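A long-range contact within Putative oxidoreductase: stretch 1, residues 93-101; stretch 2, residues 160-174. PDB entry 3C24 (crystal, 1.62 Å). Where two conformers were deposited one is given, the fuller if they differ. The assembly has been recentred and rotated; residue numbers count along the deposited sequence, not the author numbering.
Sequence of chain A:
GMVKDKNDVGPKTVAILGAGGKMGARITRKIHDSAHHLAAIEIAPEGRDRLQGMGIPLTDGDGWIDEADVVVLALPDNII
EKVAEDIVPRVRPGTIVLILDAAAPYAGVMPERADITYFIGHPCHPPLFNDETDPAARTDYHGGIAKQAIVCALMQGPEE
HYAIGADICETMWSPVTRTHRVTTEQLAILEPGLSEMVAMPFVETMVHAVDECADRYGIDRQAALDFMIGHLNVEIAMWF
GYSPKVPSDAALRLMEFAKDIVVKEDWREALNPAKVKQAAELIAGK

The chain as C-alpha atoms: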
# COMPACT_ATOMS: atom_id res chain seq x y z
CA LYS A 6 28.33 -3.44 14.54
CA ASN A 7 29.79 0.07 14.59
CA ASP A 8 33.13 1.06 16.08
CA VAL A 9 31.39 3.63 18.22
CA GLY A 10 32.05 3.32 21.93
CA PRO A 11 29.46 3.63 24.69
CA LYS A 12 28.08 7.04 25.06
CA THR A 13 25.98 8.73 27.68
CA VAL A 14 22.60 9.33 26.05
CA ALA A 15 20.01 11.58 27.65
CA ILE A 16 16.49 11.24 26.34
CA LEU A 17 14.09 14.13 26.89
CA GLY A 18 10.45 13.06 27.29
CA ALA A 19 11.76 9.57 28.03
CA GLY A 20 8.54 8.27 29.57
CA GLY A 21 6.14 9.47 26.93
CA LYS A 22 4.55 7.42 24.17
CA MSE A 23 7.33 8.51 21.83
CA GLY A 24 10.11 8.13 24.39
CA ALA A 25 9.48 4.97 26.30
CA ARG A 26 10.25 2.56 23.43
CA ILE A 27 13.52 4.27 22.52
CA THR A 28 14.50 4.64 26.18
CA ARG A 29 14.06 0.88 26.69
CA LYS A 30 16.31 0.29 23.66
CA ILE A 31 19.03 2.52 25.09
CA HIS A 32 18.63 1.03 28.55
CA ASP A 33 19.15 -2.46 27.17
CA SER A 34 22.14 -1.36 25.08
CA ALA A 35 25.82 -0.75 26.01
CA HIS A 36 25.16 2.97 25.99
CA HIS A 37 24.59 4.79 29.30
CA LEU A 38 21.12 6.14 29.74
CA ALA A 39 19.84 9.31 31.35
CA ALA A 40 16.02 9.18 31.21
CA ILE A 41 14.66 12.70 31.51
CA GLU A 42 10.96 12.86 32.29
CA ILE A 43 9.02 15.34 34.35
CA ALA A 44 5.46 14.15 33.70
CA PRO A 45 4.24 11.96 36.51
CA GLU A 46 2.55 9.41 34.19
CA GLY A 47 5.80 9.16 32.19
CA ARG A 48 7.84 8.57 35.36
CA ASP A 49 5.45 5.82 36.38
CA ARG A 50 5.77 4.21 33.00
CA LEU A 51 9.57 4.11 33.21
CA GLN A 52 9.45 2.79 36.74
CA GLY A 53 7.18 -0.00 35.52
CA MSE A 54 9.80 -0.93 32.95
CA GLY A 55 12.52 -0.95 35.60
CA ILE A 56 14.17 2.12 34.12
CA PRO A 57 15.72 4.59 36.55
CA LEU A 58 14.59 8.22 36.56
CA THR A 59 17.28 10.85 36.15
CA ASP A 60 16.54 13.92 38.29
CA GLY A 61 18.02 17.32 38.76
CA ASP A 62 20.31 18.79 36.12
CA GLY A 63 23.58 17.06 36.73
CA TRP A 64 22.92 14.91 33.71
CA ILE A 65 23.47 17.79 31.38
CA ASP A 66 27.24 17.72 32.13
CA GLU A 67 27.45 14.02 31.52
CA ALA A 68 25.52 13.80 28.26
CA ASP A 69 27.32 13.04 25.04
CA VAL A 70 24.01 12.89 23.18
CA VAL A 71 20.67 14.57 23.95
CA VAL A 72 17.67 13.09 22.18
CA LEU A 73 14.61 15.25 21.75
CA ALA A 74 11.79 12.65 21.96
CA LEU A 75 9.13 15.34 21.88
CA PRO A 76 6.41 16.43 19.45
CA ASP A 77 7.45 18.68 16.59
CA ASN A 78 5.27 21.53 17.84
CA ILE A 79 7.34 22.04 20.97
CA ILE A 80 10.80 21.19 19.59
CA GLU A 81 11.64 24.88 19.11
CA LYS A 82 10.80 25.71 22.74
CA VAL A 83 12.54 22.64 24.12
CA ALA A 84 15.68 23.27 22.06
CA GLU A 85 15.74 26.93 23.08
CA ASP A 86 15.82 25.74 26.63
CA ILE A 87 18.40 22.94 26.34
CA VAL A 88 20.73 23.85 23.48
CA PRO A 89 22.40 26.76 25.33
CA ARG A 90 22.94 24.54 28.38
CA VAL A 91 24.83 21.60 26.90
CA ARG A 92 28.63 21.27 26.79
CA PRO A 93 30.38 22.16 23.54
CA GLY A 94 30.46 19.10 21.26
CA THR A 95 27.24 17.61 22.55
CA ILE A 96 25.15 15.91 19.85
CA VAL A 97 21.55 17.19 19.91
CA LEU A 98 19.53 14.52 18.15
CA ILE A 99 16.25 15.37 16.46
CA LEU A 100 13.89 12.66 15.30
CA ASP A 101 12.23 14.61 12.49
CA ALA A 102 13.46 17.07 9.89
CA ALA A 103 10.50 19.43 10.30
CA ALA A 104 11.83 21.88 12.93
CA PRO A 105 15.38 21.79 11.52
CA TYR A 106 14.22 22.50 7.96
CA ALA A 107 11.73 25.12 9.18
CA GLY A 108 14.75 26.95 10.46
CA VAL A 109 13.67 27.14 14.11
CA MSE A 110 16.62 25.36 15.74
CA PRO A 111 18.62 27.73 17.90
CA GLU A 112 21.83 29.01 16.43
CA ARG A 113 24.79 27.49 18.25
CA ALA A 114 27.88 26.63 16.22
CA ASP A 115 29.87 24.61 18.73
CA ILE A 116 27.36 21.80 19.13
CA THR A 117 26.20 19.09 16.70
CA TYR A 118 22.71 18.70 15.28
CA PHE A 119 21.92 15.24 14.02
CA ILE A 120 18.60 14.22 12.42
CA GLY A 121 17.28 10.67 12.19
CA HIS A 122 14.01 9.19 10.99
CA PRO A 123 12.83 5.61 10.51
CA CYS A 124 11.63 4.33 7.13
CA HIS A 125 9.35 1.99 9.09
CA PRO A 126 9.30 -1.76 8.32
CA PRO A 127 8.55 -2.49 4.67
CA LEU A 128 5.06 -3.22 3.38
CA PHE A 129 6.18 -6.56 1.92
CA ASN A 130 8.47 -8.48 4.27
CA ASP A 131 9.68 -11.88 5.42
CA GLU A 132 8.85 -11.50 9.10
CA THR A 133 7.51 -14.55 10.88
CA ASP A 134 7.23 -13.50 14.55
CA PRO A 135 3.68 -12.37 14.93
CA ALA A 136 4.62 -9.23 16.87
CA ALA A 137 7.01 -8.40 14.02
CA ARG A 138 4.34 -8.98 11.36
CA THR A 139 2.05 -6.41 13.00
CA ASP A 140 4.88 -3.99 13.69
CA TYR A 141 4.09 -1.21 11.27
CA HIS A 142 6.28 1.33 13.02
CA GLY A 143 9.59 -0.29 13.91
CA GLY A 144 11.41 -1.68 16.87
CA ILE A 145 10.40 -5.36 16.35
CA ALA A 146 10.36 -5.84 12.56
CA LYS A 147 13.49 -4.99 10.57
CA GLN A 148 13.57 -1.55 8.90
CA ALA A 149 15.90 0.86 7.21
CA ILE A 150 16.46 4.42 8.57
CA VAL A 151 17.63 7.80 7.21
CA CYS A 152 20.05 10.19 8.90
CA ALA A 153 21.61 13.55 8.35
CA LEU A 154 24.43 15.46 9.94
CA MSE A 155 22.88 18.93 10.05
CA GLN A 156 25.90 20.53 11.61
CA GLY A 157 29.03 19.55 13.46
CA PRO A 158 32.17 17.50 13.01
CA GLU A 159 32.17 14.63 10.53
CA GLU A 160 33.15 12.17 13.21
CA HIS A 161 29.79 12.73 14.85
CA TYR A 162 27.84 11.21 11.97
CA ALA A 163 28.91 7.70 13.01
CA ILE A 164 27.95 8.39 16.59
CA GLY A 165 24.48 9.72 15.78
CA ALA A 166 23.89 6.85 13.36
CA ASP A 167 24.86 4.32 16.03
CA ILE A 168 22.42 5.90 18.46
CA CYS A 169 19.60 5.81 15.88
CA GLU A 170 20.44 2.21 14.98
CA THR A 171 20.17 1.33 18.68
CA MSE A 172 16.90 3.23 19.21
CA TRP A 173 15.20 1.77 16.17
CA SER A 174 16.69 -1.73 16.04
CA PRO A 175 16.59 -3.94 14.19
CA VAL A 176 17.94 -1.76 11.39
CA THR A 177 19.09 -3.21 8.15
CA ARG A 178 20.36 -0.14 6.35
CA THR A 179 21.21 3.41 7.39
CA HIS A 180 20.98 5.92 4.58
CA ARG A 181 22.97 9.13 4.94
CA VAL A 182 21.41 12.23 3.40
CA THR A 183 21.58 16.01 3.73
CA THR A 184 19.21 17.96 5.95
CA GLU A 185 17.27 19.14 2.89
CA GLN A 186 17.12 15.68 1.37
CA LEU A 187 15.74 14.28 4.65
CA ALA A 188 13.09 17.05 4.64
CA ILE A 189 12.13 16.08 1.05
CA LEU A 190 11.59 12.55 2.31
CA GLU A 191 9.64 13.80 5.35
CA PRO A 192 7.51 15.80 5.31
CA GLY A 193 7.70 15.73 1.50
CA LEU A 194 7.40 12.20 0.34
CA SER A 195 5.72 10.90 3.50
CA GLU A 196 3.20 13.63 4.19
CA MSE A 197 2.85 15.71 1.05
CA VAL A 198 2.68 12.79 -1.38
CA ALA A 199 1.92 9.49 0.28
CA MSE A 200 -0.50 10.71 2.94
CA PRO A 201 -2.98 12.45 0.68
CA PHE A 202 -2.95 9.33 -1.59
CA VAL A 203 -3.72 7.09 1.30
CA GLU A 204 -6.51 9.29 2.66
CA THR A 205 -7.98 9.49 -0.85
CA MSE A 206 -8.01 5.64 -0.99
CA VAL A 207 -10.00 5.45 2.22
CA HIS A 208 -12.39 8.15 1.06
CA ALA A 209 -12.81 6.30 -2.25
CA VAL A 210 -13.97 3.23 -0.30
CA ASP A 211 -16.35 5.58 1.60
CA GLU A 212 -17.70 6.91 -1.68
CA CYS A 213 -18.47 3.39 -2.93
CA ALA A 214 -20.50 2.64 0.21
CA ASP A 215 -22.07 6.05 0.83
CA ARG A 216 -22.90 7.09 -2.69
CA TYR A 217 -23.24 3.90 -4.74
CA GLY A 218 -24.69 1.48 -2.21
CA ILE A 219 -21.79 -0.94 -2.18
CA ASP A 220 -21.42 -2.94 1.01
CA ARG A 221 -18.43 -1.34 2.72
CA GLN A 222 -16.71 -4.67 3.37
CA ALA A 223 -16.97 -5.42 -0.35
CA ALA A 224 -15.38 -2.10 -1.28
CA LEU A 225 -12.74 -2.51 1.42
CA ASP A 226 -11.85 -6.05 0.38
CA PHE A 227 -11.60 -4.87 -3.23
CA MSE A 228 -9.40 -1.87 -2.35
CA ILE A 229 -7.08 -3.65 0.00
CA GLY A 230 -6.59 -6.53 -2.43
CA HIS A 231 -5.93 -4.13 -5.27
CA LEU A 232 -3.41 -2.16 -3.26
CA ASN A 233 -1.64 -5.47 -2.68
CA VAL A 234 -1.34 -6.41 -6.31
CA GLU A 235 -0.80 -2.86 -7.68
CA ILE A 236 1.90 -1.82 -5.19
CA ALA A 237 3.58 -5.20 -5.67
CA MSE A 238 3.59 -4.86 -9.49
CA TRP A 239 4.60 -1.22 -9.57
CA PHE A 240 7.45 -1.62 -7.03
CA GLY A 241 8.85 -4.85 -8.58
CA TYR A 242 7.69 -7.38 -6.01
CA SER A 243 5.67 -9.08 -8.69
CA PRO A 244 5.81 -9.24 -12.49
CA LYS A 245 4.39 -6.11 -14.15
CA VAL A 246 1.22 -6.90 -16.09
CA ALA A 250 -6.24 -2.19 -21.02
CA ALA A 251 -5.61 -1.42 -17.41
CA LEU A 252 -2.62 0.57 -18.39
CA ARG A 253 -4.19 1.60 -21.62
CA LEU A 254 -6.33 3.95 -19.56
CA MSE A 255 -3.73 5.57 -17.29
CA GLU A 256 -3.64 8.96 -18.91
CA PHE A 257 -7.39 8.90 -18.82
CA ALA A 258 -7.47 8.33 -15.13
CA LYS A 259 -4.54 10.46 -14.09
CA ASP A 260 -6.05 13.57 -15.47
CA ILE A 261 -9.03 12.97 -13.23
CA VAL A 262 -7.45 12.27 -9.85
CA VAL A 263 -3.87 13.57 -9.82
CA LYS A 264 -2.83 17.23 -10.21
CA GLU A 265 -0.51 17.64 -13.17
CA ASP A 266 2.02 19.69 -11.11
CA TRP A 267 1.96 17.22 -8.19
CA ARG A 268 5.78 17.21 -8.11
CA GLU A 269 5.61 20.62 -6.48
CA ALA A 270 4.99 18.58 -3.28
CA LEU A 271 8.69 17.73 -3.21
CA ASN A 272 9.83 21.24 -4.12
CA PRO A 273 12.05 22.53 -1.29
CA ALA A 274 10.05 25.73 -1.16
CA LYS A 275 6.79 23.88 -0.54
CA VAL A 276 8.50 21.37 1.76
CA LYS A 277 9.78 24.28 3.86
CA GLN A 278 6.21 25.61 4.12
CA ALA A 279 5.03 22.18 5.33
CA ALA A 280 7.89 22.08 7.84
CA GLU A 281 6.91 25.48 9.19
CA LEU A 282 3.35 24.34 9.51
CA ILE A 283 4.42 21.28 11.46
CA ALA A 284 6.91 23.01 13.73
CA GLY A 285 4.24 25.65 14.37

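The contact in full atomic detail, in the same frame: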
# COMPACT_ATOMS: atom_id res chain seq x y z
N PRO A 93 29.99 22.12 24.94
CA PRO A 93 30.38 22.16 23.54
C PRO A 93 30.57 20.72 23.05
O PRO A 93 31.08 19.87 23.79
CB PRO A 93 31.74 22.87 23.59
CG PRO A 93 31.57 23.84 24.76
CD PRO A 93 30.81 23.03 25.78
N GLY A 94 30.23 20.45 21.81
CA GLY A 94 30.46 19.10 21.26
C GLY A 94 29.39 18.08 21.51
O GLY A 94 29.45 16.96 20.98
N THR A 95 28.39 18.47 22.29
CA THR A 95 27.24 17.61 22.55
C THR A 95 26.48 17.44 21.22
O THR A 95 26.32 18.39 20.44
CB THR A 95 26.33 18.22 23.64
OG1 THR A 95 27.09 18.38 24.83
CG2 THR A 95 25.09 17.33 23.91
N ILE A 96 25.97 16.23 21.01
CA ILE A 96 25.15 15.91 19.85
C ILE A 96 23.69 16.01 20.27
O ILE A 96 23.25 15.29 21.14
CB ILE A 96 25.41 14.49 19.33
CG1 ILE A 96 26.81 14.37 18.75
CG2 ILE A 96 24.43 14.11 18.22
CD1 ILE A 96 27.32 12.85 18.68
N VAL A 97 23.00 16.99 19.72
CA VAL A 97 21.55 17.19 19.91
C VAL A 97 20.86 16.47 18.74
O VAL A 97 21.05 16.82 17.53
CB VAL A 97 21.20 18.67 19.93
CG1 VAL A 97 19.67 18.84 19.96
CG2 VAL A 97 21.92 19.36 21.14
N LEU A 98 20.11 15.43 19.10
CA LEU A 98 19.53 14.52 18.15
C LEU A 98 18.02 14.70 18.04
O LEU A 98 17.27 14.57 19.00
CB LEU A 98 19.94 13.10 18.54
CG LEU A 98 20.09 12.03 17.46
CD1 LEU A 98 20.73 10.74 18.03
CD2 LEU A 98 18.76 11.78 16.81
N ILE A 99 17.65 15.09 16.83
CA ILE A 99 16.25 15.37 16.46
C ILE A 99 15.72 14.22 15.62
O ILE A 99 16.41 13.68 14.75
CB ILE A 99 16.06 16.75 15.74
CG1 ILE A 99 16.93 17.88 16.31
CG2 ILE A 99 14.61 17.17 15.80
CD1 ILE A 99 18.26 18.13 15.54
N LEU A 100 14.48 13.85 15.89
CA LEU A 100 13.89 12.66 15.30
C LEU A 100 12.98 12.94 14.10
O LEU A 100 12.20 12.07 13.69
CB LEU A 100 13.09 11.92 16.39
CG LEU A 100 13.86 11.55 17.68
CD1 LEU A 100 13.03 10.69 18.69
CD2 LEU A 100 15.18 10.87 17.32
N ASP A 101 13.04 14.16 13.60
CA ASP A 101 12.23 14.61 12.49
C ASP A 101 12.84 15.86 11.90
O ASP A 101 13.32 16.73 12.62
CB ASP A 101 10.80 14.88 12.97
CG ASP A 101 9.81 15.04 11.81
OD1 ASP A 101 9.89 16.01 11.01
OD2 ASP A 101 8.91 14.20 11.71
N GLU A 160 33.01 13.34 12.32
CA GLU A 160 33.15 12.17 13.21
C GLU A 160 31.87 11.85 13.99
O GLU A 160 31.64 10.76 14.47
CB GLU A 160 34.30 12.34 14.17
CG GLU A 160 35.65 12.47 13.46
CD GLU A 160 36.12 13.92 13.23
OE1 GLU A 160 35.30 14.83 12.87
OE2 GLU A 160 37.36 14.11 13.36
N HIS A 161 31.04 12.87 14.10
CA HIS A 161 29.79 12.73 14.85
C HIS A 161 28.70 12.04 14.06
O HIS A 161 27.71 11.58 14.67
CB HIS A 161 29.30 14.09 15.37
CG HIS A 161 30.10 14.58 16.52
ND1 HIS A 161 29.74 15.69 17.24
CD2 HIS A 161 31.17 14.04 17.14
CE1 HIS A 161 30.61 15.86 18.22
NE2 HIS A 161 31.50 14.88 18.18
N TYR A 162 28.89 11.89 12.75
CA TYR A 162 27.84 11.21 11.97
C TYR A 162 27.72 9.78 12.46
O TYR A 162 26.65 9.31 12.73
CB TYR A 162 28.10 11.23 10.45
CG TYR A 162 27.04 10.41 9.77
CD1 TYR A 162 25.81 10.95 9.49
CD2 TYR A 162 27.23 9.05 9.54
CE1 TYR A 162 24.81 10.17 8.94
CE2 TYR A 162 26.22 8.27 8.99
CZ TYR A 162 25.02 8.83 8.71
OH TYR A 162 24.02 8.04 8.19
N ALA A 163 28.87 9.13 12.60
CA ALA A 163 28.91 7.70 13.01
C ALA A 163 28.26 7.53 14.37
O ALA A 163 27.56 6.55 14.61
CB ALA A 163 30.34 7.17 13.04
N ILE A 164 28.46 8.50 15.24
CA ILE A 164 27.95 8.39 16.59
C ILE A 164 26.40 8.50 16.54
O ILE A 164 25.66 7.69 17.09
CB ILE A 164 28.57 9.42 17.53
CG1 ILE A 164 30.08 9.16 17.65
CG2 ILE A 164 27.87 9.39 18.88
CD1 ILE A 164 30.89 10.33 18.24
N GLY A 165 25.92 9.53 15.88
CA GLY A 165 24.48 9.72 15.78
C GLY A 165 23.81 8.55 15.11
O GLY A 165 22.71 8.14 15.48
N ALA A 166 24.44 8.00 14.07
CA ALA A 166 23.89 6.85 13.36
C ALA A 166 23.77 5.62 14.28
O ALA A 166 22.77 4.88 14.25
CB ALA A 166 24.72 6.52 12.12
N ASP A 167 24.83 5.43 15.06
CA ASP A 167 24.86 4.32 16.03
C ASP A 167 23.72 4.46 17.04
O ASP A 167 23.05 3.46 17.40
CB ASP A 167 26.19 4.25 16.74
CG ASP A 167 26.30 3.05 17.64
OD1 ASP A 167 26.46 1.94 17.12
OD2 ASP A 167 26.23 3.23 18.88
N ILE A 168 23.49 5.67 17.50
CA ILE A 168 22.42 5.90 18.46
C ILE A 168 21.06 5.59 17.81
O ILE A 168 20.22 4.85 18.38
CB ILE A 168 22.42 7.29 19.06
CG1 ILE A 168 23.76 7.60 19.77
CG2 ILE A 168 21.27 7.42 20.05
CD1 ILE A 168 24.17 6.54 20.73
N CYS A 169 20.87 6.08 16.60
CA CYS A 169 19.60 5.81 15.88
C CYS A 169 19.40 4.34 15.60
O CYS A 169 18.28 3.82 15.70
CB CYS A 169 19.52 6.60 14.57
SG CYS A 169 19.33 8.36 14.84
N GLU A 170 20.49 3.66 15.27
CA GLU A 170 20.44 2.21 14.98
C GLU A 170 20.09 1.40 16.24
O GLU A 170 19.44 0.32 16.19
CB GLU A 170 21.74 1.75 14.38
CG GLU A 170 21.92 2.16 12.94
CD GLU A 170 23.36 2.02 12.45
OE1 GLU A 170 24.18 1.45 13.19
OE2 GLU A 170 23.66 2.49 11.34
N THR A 171 20.46 1.95 17.38
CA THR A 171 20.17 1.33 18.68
C THR A 171 18.71 1.61 19.03
O THR A 171 17.98 0.70 19.43
CB THR A 171 21.05 1.89 19.79
OG1 THR A 171 22.42 1.80 19.39
CG2 THR A 171 20.76 1.20 21.15
N MSE A 172 18.27 2.86 18.86
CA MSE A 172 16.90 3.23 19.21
C MSE A 172 15.82 2.56 18.39
O MSE A 172 14.70 2.28 18.90
CB MSE A 172 16.71 4.76 19.15
CG MSE A 172 17.55 5.46 20.14
SE MSE A 172 17.10 7.40 20.10
CE MSE A 172 17.53 7.80 18.33
N TRP A 173 16.17 2.26 17.15
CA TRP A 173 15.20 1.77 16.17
C TRP A 173 15.48 0.39 15.64
O TRP A 173 14.95 -0.01 14.60
CB TRP A 173 15.09 2.77 15.00
CG TRP A 173 14.53 4.10 15.42
CD1 TRP A 173 13.53 4.30 16.28
CD2 TRP A 173 14.89 5.41 14.91
NE1 TRP A 173 13.26 5.64 16.40
CE2 TRP A 173 14.08 6.34 15.57
CE3 TRP A 173 15.84 5.86 13.98
CZ2 TRP A 173 14.17 7.71 15.34
CZ3 TRP A 173 15.92 7.24 13.74
CH2 TRP A 173 15.09 8.14 14.43
N SER A 174 16.31 -0.34 16.40
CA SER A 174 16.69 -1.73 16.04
C SER A 174 15.45 -2.61 15.95
O SER A 174 14.54 -2.45 16.72
CB SER A 174 17.67 -2.35 17.03
OG SER A 174 17.06 -2.52 18.28

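A short strand, 96-99, lies against a helix that runs to Met 172, their axes 10.1 Å apart at closest approach and their N-to-C directions 46° apart. No hydrogen bond crosses between them; the contact rests almost wholly on apolar shape. Strand alternation sets the pattern: Ile 96 and Leu 98 point toward the helix, whereas Val 97 and Ile 99 reach nothing on it.

The hollow at the centre is Gly 165. Gly 165 has no side chain, and here the backbones lie 7.3 Å apart between Leu 98 CA and Gly 165 CA, with a dip on the helix surface. Leu 98 is the bump that fills it. Its CD1 rests 4.1 Å from Gly 165 O and 3.9 Å from Ile 168 CG2, while its CD2 lies 4.0 Å from Cys 169 SG. Leucine suits the place because its branched, apolar end fits among Gly 165, Ile 168 and Cys 169, with both methyls close to the Cys 169 sulfur, and the short side chain of Cys 169, ending in a large, polarizable sulfur, makes a compatible neighbour.

Toward the start of the strand, Ile 96 extends its CD1 to within 3.5 Å of Ile 164 CG2, a snug methyl-to-methyl contact. The same CD1 sits over one face of the His 161 ring, 4.1 Å from its centroid, a CH-pi contact in which a flat ring offers its pi cloud to an aliphatic group. His 161 CE1 also approaches Gly 94 O at 3.2 Å. Glycine fits position 94 for a backbone reason: with phi at 86° and psi at -5°, a CB would jam against the preceding carbonyl oxygen.

At the far end Leu 100 starts out sideways, but its tip bends nearer. Its CD2 meets selenomethionine Met 172 CE at 4.0 Å and Trp 173 CZ2 at 3.9 Å, so a flexible chain and a broad indole close the contact just as the helix ends.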